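PDB 1O59: allantoicase from Saccharomyces cerevisiae, which catalyses the hydrolysis of allantoate to (S)-ureidoglycolate and urea, a step of allantoin degradation that lets yeast use purines as a secondary nitrogen source. Local coordinates for residues S50-L60 with W79-R87; S223-L233 with M242-R250. All coordinates share one frame; numbering follows the deposited sequence.

Contact 1 of 2, residues S50-L60 with W79-R87; sequences SDEWFASAENL and WYDGWETRR
Trp83 lies edge-on to Asp51 and face-on to Ala57. Trp83 NE1 donates to Asp51 O at 2.8 Å, and the oxygen sits in the indole plane. CB of Ala57 covers the five-membered ring of Trp83 in a CH-pi contact, 4.1 Å from its centroid. CG of Trp83 is anti to the backbone N (chi1 177°), which swings the indole under the 57-59 turn. Leu60 CD2 packs on Trp83 CB. Replacing Trp83 by an alanine takes away the donor to Asp51 O and would probably open a gap beneath Ala57 and Leu60. The carboxylate of Asp51 is stacked on the guanidinium of Arg86, the planes 18° apart. Asp51 OD2 takes Arg86 N at 2.8 Å and Trp53 N at 3.1 Å, from opposite faces of its plane; the second bond closes an Asx turn. Phe54 and Ala55 both face Glu84 in a classic beta bulge, with Phe54 N 2.9 Å from Glu84 O. The Phe54 ring meets Thr85 O at its edge. Arg86 NH1 also forms a salt bridge with Asp94. Strand 83-84 pairs with strand 186-196, and the Trp83 side chain rests on Val96 of strand 94-99 and on Leu179 and Met181 of strand 176-182.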
loop_
_atom_site.group_PDB
_atom_site.type_symbol
_atom_site.label_atom_id
_atom_site.label_comp_id
_atom_site.label_asym_id
_atom_site.label_seq_id
_atom_site.Cartn_x
_atom_site.Cartn_y
_atom_site.Cartn_z
ATOM N N SER A 50 8.012 -19.220 11.875
ATOM C CA SER A 50 8.166 -20.272 12.869
ATOM C C SER A 50 7.424 -21.538 12.460
ATOM O O SER A 50 7.862 -22.644 12.723
ATOM C CB SER A 50 7.596 -19.791 14.219
ATOM O OG SER A 50 6.239 -19.394 14.110
ATOM N N ASP A 51 6.256 -21.348 11.870
ATOM C CA ASP A 51 5.307 -22.412 11.630
ATOM C C ASP A 51 4.216 -21.849 10.734
ATOM O O ASP A 51 4.029 -20.663 10.699
ATOM C CB ASP A 51 4.667 -22.888 12.921
ATOM C CG ASP A 51 3.835 -24.136 12.720
ATOM O OD1 ASP A 51 4.433 -25.210 12.498
ATOM O OD2 ASP A 51 2.595 -24.144 12.728
ATOM N N GLU A 52 3.485 -22.735 10.067
ATOM C CA GLU A 52 2.574 -22.445 8.961
ATOM C C GLU A 52 1.594 -23.630 8.844
ATOM O O GLU A 52 1.018 -23.850 7.779
ATOM C CB GLU A 52 3.427 -22.458 7.670
ATOM C CG GLU A 52 3.310 -21.246 6.817
ATOM C CD GLU A 52 3.884 -21.413 5.415
ATOM O OE1 GLU A 52 4.201 -22.524 4.945
ATOM O OE2 GLU A 52 3.957 -20.380 4.748
ATOM N N TRP A 53 1.449 -24.431 9.884
ATOM C CA TRP A 53 0.893 -25.752 9.730
ATOM C C TRP A 53 -0.452 -25.768 8.991
ATOM O O TRP A 53 -0.648 -26.572 8.071
ATOM C CB TRP A 53 0.786 -26.499 11.078
ATOM C CG TRP A 53 0.136 -27.813 10.879
ATOM C CD1 TRP A 53 -1.206 -28.076 10.918
ATOM C CD2 TRP A 53 0.767 -29.034 10.508
ATOM N NE1 TRP A 53 -1.444 -29.391 10.607
ATOM C CE2 TRP A 53 -0.250 -30.006 10.352
ATOM C CE3 TRP A 53 2.100 -29.420 10.304
ATOM C CZ2 TRP A 53 0.015 -31.333 9.996
ATOM C CZ3 TRP A 53 2.371 -30.784 9.957
ATOM C CH2 TRP A 53 1.328 -31.706 9.800
ATOM N N PHE A 54 -1.377 -24.907 9.387
ATOM C CA PHE A 54 -2.741 -24.959 8.854
ATOM C C PHE A 54 -2.987 -24.052 7.653
ATOM O O PHE A 54 -3.940 -24.279 6.899
ATOM C CB PHE A 54 -3.760 -24.660 9.946
ATOM C CG PHE A 54 -3.920 -25.781 10.936
ATOM C CD1 PHE A 54 -4.509 -26.977 10.558
ATOM C CD2 PHE A 54 -3.479 -25.637 12.255
ATOM C CE1 PHE A 54 -4.663 -28.026 11.481
ATOM C CE2 PHE A 54 -3.608 -26.676 13.172
ATOM C CZ PHE A 54 -4.199 -27.879 12.788
ATOM N N ALA A 55 -2.151 -23.036 7.473
ATOM C CA ALA A 55 -2.402 -22.034 6.456
ATOM C C ALA A 55 -1.184 -21.144 6.331
ATOM O O ALA A 55 -0.578 -20.835 7.350
ATOM C CB ALA A 55 -3.626 -21.218 6.823
ATOM N N SER A 56 -0.838 -20.734 5.108
ATOM C CA SER A 56 0.459 -20.102 4.833
ATOM C C SER A 56 0.542 -18.718 5.327
ATOM O O SER A 56 -0.367 -17.944 5.110
ATOM C CB SER A 56 0.749 -19.973 3.338
ATOM O OG SER A 56 0.390 -21.170 2.703
ATOM N N ALA A 57 1.715 -18.403 5.862
ATOM C CA ALA A 57 2.123 -17.054 6.218
ATOM C C ALA A 57 2.001 -16.078 5.065
ATOM O O ALA A 57 1.692 -14.924 5.243
ATOM C CB ALA A 57 3.557 -17.090 6.723
ATOM N N GLU A 58 2.231 -16.560 3.866
ATOM C CA GLU A 58 2.185 -15.723 2.663
ATOM C C GLU A 58 0.840 -15.048 2.436
ATOM O O GLU A 58 0.775 -14.004 1.752
ATOM C CB GLU A 58 2.502 -16.571 1.431
ATOM C CG GLU A 58 3.450 -15.894 0.488
ATOM C CD GLU A 58 3.619 -16.663 -0.803
ATOM O OE1 GLU A 58 3.775 -17.940 -0.730
ATOM O OE2 GLU A 58 3.611 -15.982 -1.883
ATOM N N ASN A 59 -0.221 -15.650 2.977
ATOM C CA ASN A 59 -1.559 -15.067 2.865
ATOM C C ASN A 59 -1.677 -13.702 3.522
ATOM O O ASN A 59 -2.452 -12.869 3.061
ATOM C CB ASN A 59 -2.637 -16.002 3.416
ATOM C CG ASN A 59 -2.817 -17.262 2.582
ATOM O OD1 ASN A 59 -2.870 -18.367 3.125
ATOM N ND2 ASN A 59 -2.896 -17.107 1.276
ATOM N N LEU A 60 -0.880 -13.459 4.556
ATOM C CA LEU A 60 -0.982 -12.226 5.364
ATOM C C LEU A 60 -0.847 -10.956 4.576
ATOM O O LEU A 60 -1.447 -9.952 4.956
ATOM C CB LEU A 60 0.103 -12.190 6.431
ATOM C CG LEU A 60 0.075 -13.266 7.499
ATOM C CD1 LEU A 60 1.355 -13.251 8.300
ATOM C CD2 LEU A 60 -1.098 -13.063 8.420
ATOM N N TRP A 79 -8.528 -25.464 3.879
ATOM C CA TRP A 79 -8.182 -24.099 3.437
ATOM C C TRP A 79 -8.602 -23.049 4.470
ATOM O O TRP A 79 -9.680 -23.119 5.079
ATOM C CB TRP A 79 -8.821 -23.769 2.079
ATOM C CG TRP A 79 -8.894 -22.258 1.714
ATOM C CD1 TRP A 79 -10.001 -21.404 1.823
ATOM C CD2 TRP A 79 -7.840 -21.452 1.161
ATOM N NE1 TRP A 79 -9.681 -20.139 1.384
ATOM C CE2 TRP A 79 -8.368 -20.132 0.967
ATOM C CE3 TRP A 79 -6.493 -21.702 0.817
ATOM C CZ2 TRP A 79 -7.584 -19.075 0.440
ATOM C CZ3 TRP A 79 -5.720 -20.658 0.310
ATOM C CH2 TRP A 79 -6.266 -19.361 0.120
ATOM N N TYR A 80 -7.717 -22.078 4.662
ATOM C CA TYR A 80 -8.029 -20.846 5.384
ATOM C C TYR A 80 -7.233 -19.740 4.714
ATOM O O TYR A 80 -6.048 -19.928 4.373
ATOM C CB TYR A 80 -7.574 -20.979 6.810
ATOM C CG TYR A 80 -8.628 -21.017 7.884
ATOM C CD1 TYR A 80 -8.863 -22.198 8.614
ATOM C CD2 TYR A 80 -9.325 -19.846 8.256
ATOM C CE1 TYR A 80 -9.796 -22.213 9.679
ATOM C CE2 TYR A 80 -10.262 -19.856 9.293
ATOM C CZ TYR A 80 -10.492 -21.037 10.006
ATOM O OH TYR A 80 -11.404 -21.048 11.045
ATOM N N ASP A 81 -7.875 -18.592 4.529
ATOM C CA ASP A 81 -7.262 -17.482 3.832
ATOM C C ASP A 81 -6.516 -16.669 4.863
ATOM O O ASP A 81 -7.008 -15.654 5.391
ATOM C CB ASP A 81 -8.325 -16.664 3.128
ATOM C CG ASP A 81 -7.743 -15.649 2.174
ATOM O OD1 ASP A 81 -6.502 -15.401 2.189
ATOM O OD2 ASP A 81 -8.478 -15.048 1.365
ATOM N N GLY A 82 -5.327 -17.161 5.179
ATOM C CA GLY A 82 -4.593 -16.655 6.315
ATOM C C GLY A 82 -3.402 -17.455 6.738
ATOM O O GLY A 82 -3.057 -18.479 6.142
ATOM N N TRP A 83 -2.769 -16.971 7.782
ATOM C CA TRP A 83 -1.676 -17.670 8.428
ATOM C C TRP A 83 -2.231 -18.342 9.673
ATOM O O TRP A 83 -2.857 -17.671 10.498
ATOM C CB TRP A 83 -0.605 -16.668 8.835
ATOM C CG TRP A 83 0.544 -17.250 9.585
ATOM C CD1 TRP A 83 1.167 -18.424 9.327
ATOM C CD2 TRP A 83 1.207 -16.675 10.695
ATOM N NE1 TRP A 83 2.190 -18.625 10.209
ATOM C CE2 TRP A 83 2.248 -17.556 11.064
ATOM C CE3 TRP A 83 1.042 -15.480 11.428
ATOM C CZ2 TRP A 83 3.141 -17.287 12.144
ATOM C CZ3 TRP A 83 1.930 -15.204 12.504
ATOM C CH2 TRP A 83 2.959 -16.114 12.849
ATOM N N GLU A 84 -2.061 -19.651 9.787
ATOM C CA GLU A 84 -2.467 -20.331 10.982
ATOM C C GLU A 84 -1.484 -21.433 11.370
ATOM O O GLU A 84 -1.083 -22.256 10.531
ATOM C CB GLU A 84 -3.889 -20.911 10.860
ATOM C CG GLU A 84 -4.376 -21.522 12.171
ATOM C CD GLU A 84 -5.638 -22.337 12.041
ATOM O OE1 GLU A 84 -6.193 -22.403 10.918
ATOM O OE2 GLU A 84 -6.087 -22.894 13.084
ATOM N N THR A 85 -1.106 -21.436 12.650
ATOM C CA THR A 85 -0.065 -22.327 13.151
ATOM C C THR A 85 -0.625 -23.456 13.957
ATOM O O THR A 85 -1.781 -23.451 14.332
ATOM C CB THR A 85 0.941 -21.549 14.019
ATOM O OG1 THR A 85 0.281 -20.874 15.114
ATOM C CG2 THR A 85 1.632 -20.447 13.141
ATOM N N ARG A 86 0.208 -24.453 14.195
ATOM C CA ARG A 86 -0.197 -25.600 14.994
ATOM C C ARG A 86 -0.506 -25.162 16.423
ATOM O O ARG A 86 -0.091 -24.085 16.869
ATOM C CB ARG A 86 0.889 -26.680 14.987
ATOM C CG ARG A 86 2.289 -26.181 15.352
ATOM C CD ARG A 86 2.627 -26.061 16.833
ATOM N NE ARG A 86 3.808 -25.223 16.938
ATOM C CZ ARG A 86 3.809 -23.910 16.786
ATOM N NH1 ARG A 86 2.680 -23.229 16.602
ATOM N NH2 ARG A 86 4.957 -23.269 16.825
ATOM N N ARG A 87 -1.225 -26.005 17.132
ATOM C CA ARG A 87 -1.571 -25.719 18.501
ATOM C C ARG A 87 -0.424 -26.003 19.478
ATOM O O ARG A 87 0.528 -26.750 19.193
ATOM C CB ARG A 87 -2.747 -26.588 18.935
ATOM C CG ARG A 87 -4.020 -26.446 18.140
ATOM C CD ARG A 87 -5.240 -27.006 18.946
ATOM N NE ARG A 87 -6.493 -27.014 18.185
ATOM C CZ ARG A 87 -7.652 -27.400 18.676
ATOM N NH1 ARG A 87 -7.754 -27.769 19.953
ATOM N NH2 ARG A 87 -8.711 -27.411 17.882
HETATM O O HOH W 1 -5.320 -23.621 4.536
HETATM O O HOH W 2 -3.257 -21.341 2.975
#

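Contact 2 of 2, residues S223-L233 with M242-R250; sequences SDQHFGSVDNL and MSDGWETKR
Glu247 O is gripped by two successive backbone amides of the facing segment. His226 N reaches Glu247 O at 2.7 Å, in the carbonyl plane. Phe227 N comes to Glu247 O from above that plane at 3.1 Å. Gly245 O is likewise shared, by Ser229 N and by Asn232 ND2, the latter at 2.9 Å. This side-chain bond ties the 3-10 segment 230-233 to Gly245, just ahead of strand 246-247. Asn232 OD1 accepts from Lys41 NZ, so both polar atoms of the amide have partners.

Both carboxylate oxygens of Asp224 bind Lys249. Asp224 OD1 offers its syn lone pair to Lys249 NZ at 2.8 Å, a salt bridge, and OD2 takes the backbone N. The lysine chain bends at chi2 and chi3 to get there, and its CG lies over one face of the His226 ring. At the edge of that ring, His226 ND1 donates to Glu247 OE1 at 3.3 Å. Ring and carboxylate are nearly coplanar, 13° apart.

Trp246 is clasped from both faces. Val230 CG1 sits 3.4 Å from the centroid of the five-membered ring of Trp246, and Thr248 CG2 covers the opposite face. In the ring plane, Trp246 NE1 donates to Asp224 O at 2.9 Å.

Gly228 has a positive phi, and a CB there would run into Gly245 O. The charge of Asp224 is probably balanced, at least in part, by Lys249. Glu247 O and Gly245 O are each satisfied by two donors. The bond to Glu247 OE1 fixes the rotation of the imidazole, with the Lys249 chain over its face.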
loop_
_atom_site.group_PDB
_atom_site.type_symbol
_atom_site.label_atom_id
_atom_site.label_comp_id
_atom_site.label_asym_id
_atom_site.label_seq_id
_atom_site.Cartn_x
_atom_site.Cartn_y
_atom_site.Cartn_z
ATOM N N SER A 223 -12.239 10.441 -6.329
ATOM C CA SER A 223 -13.668 10.540 -6.514
ATOM C C SER A 223 -14.391 9.237 -6.061
ATOM O O SER A 223 -15.324 9.282 -5.292
ATOM C CB SER A 223 -13.945 10.856 -7.983
ATOM O OG SER A 223 -13.260 9.951 -8.835
ATOM N N ASP A 224 -13.888 8.090 -6.482
ATOM C CA ASP A 224 -14.574 6.805 -6.398
ATOM C C ASP A 224 -13.477 5.754 -6.595
ATOM O O ASP A 224 -12.489 6.018 -7.272
ATOM C CB ASP A 224 -15.623 6.742 -7.541
ATOM C CG ASP A 224 -16.402 5.386 -7.630
ATOM O OD1 ASP A 224 -17.245 5.174 -6.715
ATOM O OD2 ASP A 224 -16.282 4.530 -8.583
ATOM N N GLN A 225 -13.643 4.592 -5.967
ATOM C CA GLN A 225 -12.829 3.394 -6.199
ATOM C C GLN A 225 -13.819 2.276 -6.239
ATOM O O GLN A 225 -14.289 1.862 -5.215
ATOM C CB GLN A 225 -11.927 3.077 -5.003
ATOM C CG GLN A 225 -10.764 3.966 -4.774
ATOM C CD GLN A 225 -9.909 3.527 -3.595
ATOM O OE1 GLN A 225 -8.694 3.669 -3.650
ATOM N NE2 GLN A 225 -10.539 3.026 -2.524
ATOM N N HIS A 226 -14.194 1.769 -7.387
ATOM C CA HIS A 226 -15.169 0.686 -7.367
ATOM C C HIS A 226 -14.402 -0.617 -7.266
ATOM O O HIS A 226 -14.600 -1.372 -6.327
ATOM C CB HIS A 226 -16.032 0.738 -8.610
ATOM C CG HIS A 226 -16.978 -0.402 -8.729
ATOM N ND1 HIS A 226 -16.990 -1.243 -9.827
ATOM C CD2 HIS A 226 -17.930 -0.859 -7.879
ATOM C CE1 HIS A 226 -17.920 -2.166 -9.648
ATOM N NE2 HIS A 226 -18.498 -1.961 -8.472
ATOM N N PHE A 227 -13.498 -0.840 -8.223
ATOM C CA PHE A 227 -12.692 -2.033 -8.275
ATOM C C PHE A 227 -11.218 -1.616 -8.304
ATOM O O PHE A 227 -10.841 -0.622 -8.919
ATOM C CB PHE A 227 -13.062 -2.772 -9.556
ATOM C CG PHE A 227 -12.659 -4.226 -9.591
ATOM C CD1 PHE A 227 -11.892 -4.724 -10.650
ATOM C CD2 PHE A 227 -13.085 -5.109 -8.604
ATOM C CE1 PHE A 227 -11.547 -6.066 -10.708
ATOM C CE2 PHE A 227 -12.728 -6.451 -8.653
ATOM C CZ PHE A 227 -11.958 -6.929 -9.709
ATOM N N GLY A 228 -10.374 -2.337 -7.577
ATOM C CA GLY A 228 -9.018 -1.833 -7.239
ATOM C C GLY A 228 -9.039 -0.579 -6.350
ATOM O O GLY A 228 -10.003 -0.325 -5.624
ATOM N N SER A 229 -7.974 0.200 -6.405
ATOM C CA SER A 229 -7.829 1.362 -5.555
ATOM C C SER A 229 -6.815 2.279 -6.152
ATOM O O SER A 229 -5.974 1.862 -6.975
ATOM C CB SER A 229 -7.381 0.962 -4.155
ATOM O OG SER A 229 -6.252 0.104 -4.195
ATOM N N VAL A 230 -6.890 3.541 -5.744
ATOM C CA VAL A 230 -6.027 4.559 -6.331
ATOM C C VAL A 230 -4.550 4.288 -6.039
ATOM O O VAL A 230 -3.687 4.661 -6.823
ATOM C CB VAL A 230 -6.412 6.023 -5.900
ATOM C CG1 VAL A 230 -7.603 6.513 -6.697
ATOM C CG2 VAL A 230 -6.658 6.147 -4.365
ATOM N N ASP A 231 -4.256 3.653 -4.915
ATOM C CA ASP A 231 -2.866 3.340 -4.597
ATOM C C ASP A 231 -2.237 2.363 -5.573
ATOM O O ASP A 231 -1.018 2.312 -5.691
ATOM C CB ASP A 231 -2.698 2.873 -3.146
ATOM C CG ASP A 231 -3.468 1.651 -2.840
ATOM O OD1 ASP A 231 -4.719 1.724 -2.950
ATOM O OD2 ASP A 231 -2.914 0.584 -2.449
ATOM N N ASN A 232 -3.063 1.644 -6.322
ATOM C CA ASN A 232 -2.555 0.754 -7.327
ATOM C C ASN A 232 -1.916 1.505 -8.485
ATOM O O ASN A 232 -1.179 0.908 -9.261
ATOM C CB ASN A 232 -3.661 -0.167 -7.861
ATOM C CG ASN A 232 -4.101 -1.218 -6.844
ATOM O OD1 ASN A 232 -3.377 -1.477 -5.865
ATOM N ND2 ASN A 232 -5.284 -1.834 -7.068
ATOM N N LEU A 233 -2.203 2.795 -8.620
ATOM C CA LEU A 233 -1.666 3.596 -9.738
ATOM C C LEU A 233 -0.142 3.755 -9.732
ATOM O O LEU A 233 0.448 4.081 -10.747
ATOM C CB LEU A 233 -2.261 4.994 -9.703
ATOM C CG LEU A 233 -3.743 5.094 -10.098
ATOM C CD1 LEU A 233 -4.229 6.499 -9.776
ATOM C CD2 LEU A 233 -3.982 4.743 -11.590
HETATM N N MSE A 242 -7.312 -6.676 -14.265
HETATM C CA MSE A 242 -8.013 -5.441 -13.852
HETATM C C MSE A 242 -8.046 -5.196 -12.345
HETATM O O MSE A 242 -8.225 -4.068 -11.864
HETATM C CB MSE A 242 -9.451 -5.453 -14.362
HETATM C CG MSE A 242 -9.547 -5.250 -15.869
HETATM SE SE MSE A 242 -11.347 -5.124 -16.593
HETATM C CE MSE A 242 -12.041 -6.791 -16.224
ATOM N N SER A 243 -7.880 -6.253 -11.579
ATOM C CA SER A 243 -8.063 -6.121 -10.156
ATOM C C SER A 243 -6.927 -5.347 -9.496
ATOM O O SER A 243 -7.071 -4.935 -8.353
ATOM C CB SER A 243 -8.200 -7.487 -9.535
ATOM O OG SER A 243 -6.935 -8.079 -9.539
ATOM N N ASP A 244 -5.820 -5.129 -10.195
ATOM C CA ASP A 244 -4.697 -4.406 -9.593
ATOM C C ASP A 244 -4.422 -3.027 -10.169
ATOM O O ASP A 244 -3.326 -2.522 -10.103
ATOM C CB ASP A 244 -3.423 -5.256 -9.567
ATOM C CG ASP A 244 -3.039 -5.824 -10.928
ATOM O OD1 ASP A 244 -3.027 -5.065 -11.903
ATOM O OD2 ASP A 244 -2.712 -7.036 -11.091
ATOM N N GLY A 245 -5.451 -2.401 -10.700
ATOM C CA GLY A 245 -5.402 -1.000 -11.044
ATOM C C GLY A 245 -6.440 -0.232 -10.253
ATOM O O GLY A 245 -6.808 -0.624 -9.151
ATOM N N TRP A 246 -6.882 0.877 -10.837
ATOM C CA TRP A 246 -7.881 1.752 -10.277
ATOM C C TRP A 246 -9.014 1.804 -11.271
ATOM O O TRP A 246 -8.813 2.068 -12.442
ATOM C CB TRP A 246 -7.301 3.140 -10.076
ATOM C CG TRP A 246 -8.322 4.161 -9.663
ATOM C CD1 TRP A 246 -9.239 4.067 -8.648
ATOM C CD2 TRP A 246 -8.549 5.420 -10.282
ATOM N NE1 TRP A 246 -10.005 5.205 -8.591
ATOM C CE2 TRP A 246 -9.615 6.044 -9.593
ATOM C CE3 TRP A 246 -7.968 6.082 -11.364
ATOM C CZ2 TRP A 246 -10.078 7.294 -9.927
ATOM C CZ3 TRP A 246 -8.424 7.329 -11.692
ATOM C CH2 TRP A 246 -9.460 7.930 -10.975
ATOM N N GLU A 247 -10.206 1.494 -10.802
ATOM C CA GLU A 247 -11.361 1.463 -11.664
ATOM C C GLU A 247 -12.564 2.027 -10.944
ATOM O O GLU A 247 -12.779 1.776 -9.744
ATOM C CB GLU A 247 -11.672 0.045 -12.098
ATOM C CG GLU A 247 -12.667 -0.005 -13.243
ATOM C CD GLU A 247 -13.802 -0.990 -13.017
ATOM O OE1 GLU A 247 -14.637 -0.792 -12.078
ATOM O OE2 GLU A 247 -13.836 -1.973 -13.785
ATOM N N THR A 248 -13.343 2.788 -11.697
ATOM C CA THR A 248 -14.543 3.404 -11.182
ATOM C C THR A 248 -15.758 2.848 -11.888
ATOM O O THR A 248 -15.647 2.210 -12.911
ATOM C CB THR A 248 -14.451 4.920 -11.341
ATOM O OG1 THR A 248 -14.365 5.251 -12.735
ATOM C CG2 THR A 248 -13.152 5.440 -10.715
ATOM N N LYS A 249 -16.909 3.102 -11.288
ATOM C CA LYS A 249 -18.194 2.657 -11.775
ATOM C C LYS A 249 -18.559 3.299 -13.098
ATOM O O LYS A 249 -18.089 4.399 -13.428
ATOM C CB LYS A 249 -19.282 3.027 -10.758
ATOM C CG LYS A 249 -19.311 2.127 -9.533
ATOM C CD LYS A 249 -19.743 2.872 -8.213
ATOM C CE LYS A 249 -18.734 2.575 -6.996
ATOM N NZ LYS A 249 -19.054 3.329 -5.696
ATOM N N ARG A 250 -19.422 2.601 -13.845
ATOM C CA ARG A 250 -20.089 3.193 -14.994
ATOM C C ARG A 250 -21.034 4.310 -14.479
ATOM O O ARG A 250 -21.979 4.042 -13.741
ATOM C CB ARG A 250 -20.834 2.114 -15.770
ATOM C CG ARG A 250 -21.003 2.398 -17.240
ATOM C CD ARG A 250 -21.861 1.363 -17.936
ATOM N NE ARG A 250 -21.154 0.092 -18.095
ATOM C CZ ARG A 250 -20.990 -0.572 -19.246
ATOM N NH1 ARG A 250 -21.495 -0.133 -20.399
ATOM N NH2 ARG A 250 -20.322 -1.719 -19.238
HETATM O O HOH W 3 -9.750 -5.343 -6.998
#

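In the fold
Contact 1 closes before contact 2 opens along the chain, and each falls in a different allantoicase repeat. Their centres are 29 Å apart and their nearest atoms about 13 Å, so they do not touch. The settings match. Each first segment follows an outermost strand of a five-stranded antiparallel sheet, 45-49 or 218-222. Each second segment carries a short strand, 83-84 or 246-247, that pairs with the last long strand of its repeat, 186-196 or 346-354. The same tryptophan-to-aspartate-carbonyl bond recurs in both. The two contacts appear to be equivalent sites of the two repeats, as expected if the domain was duplicated.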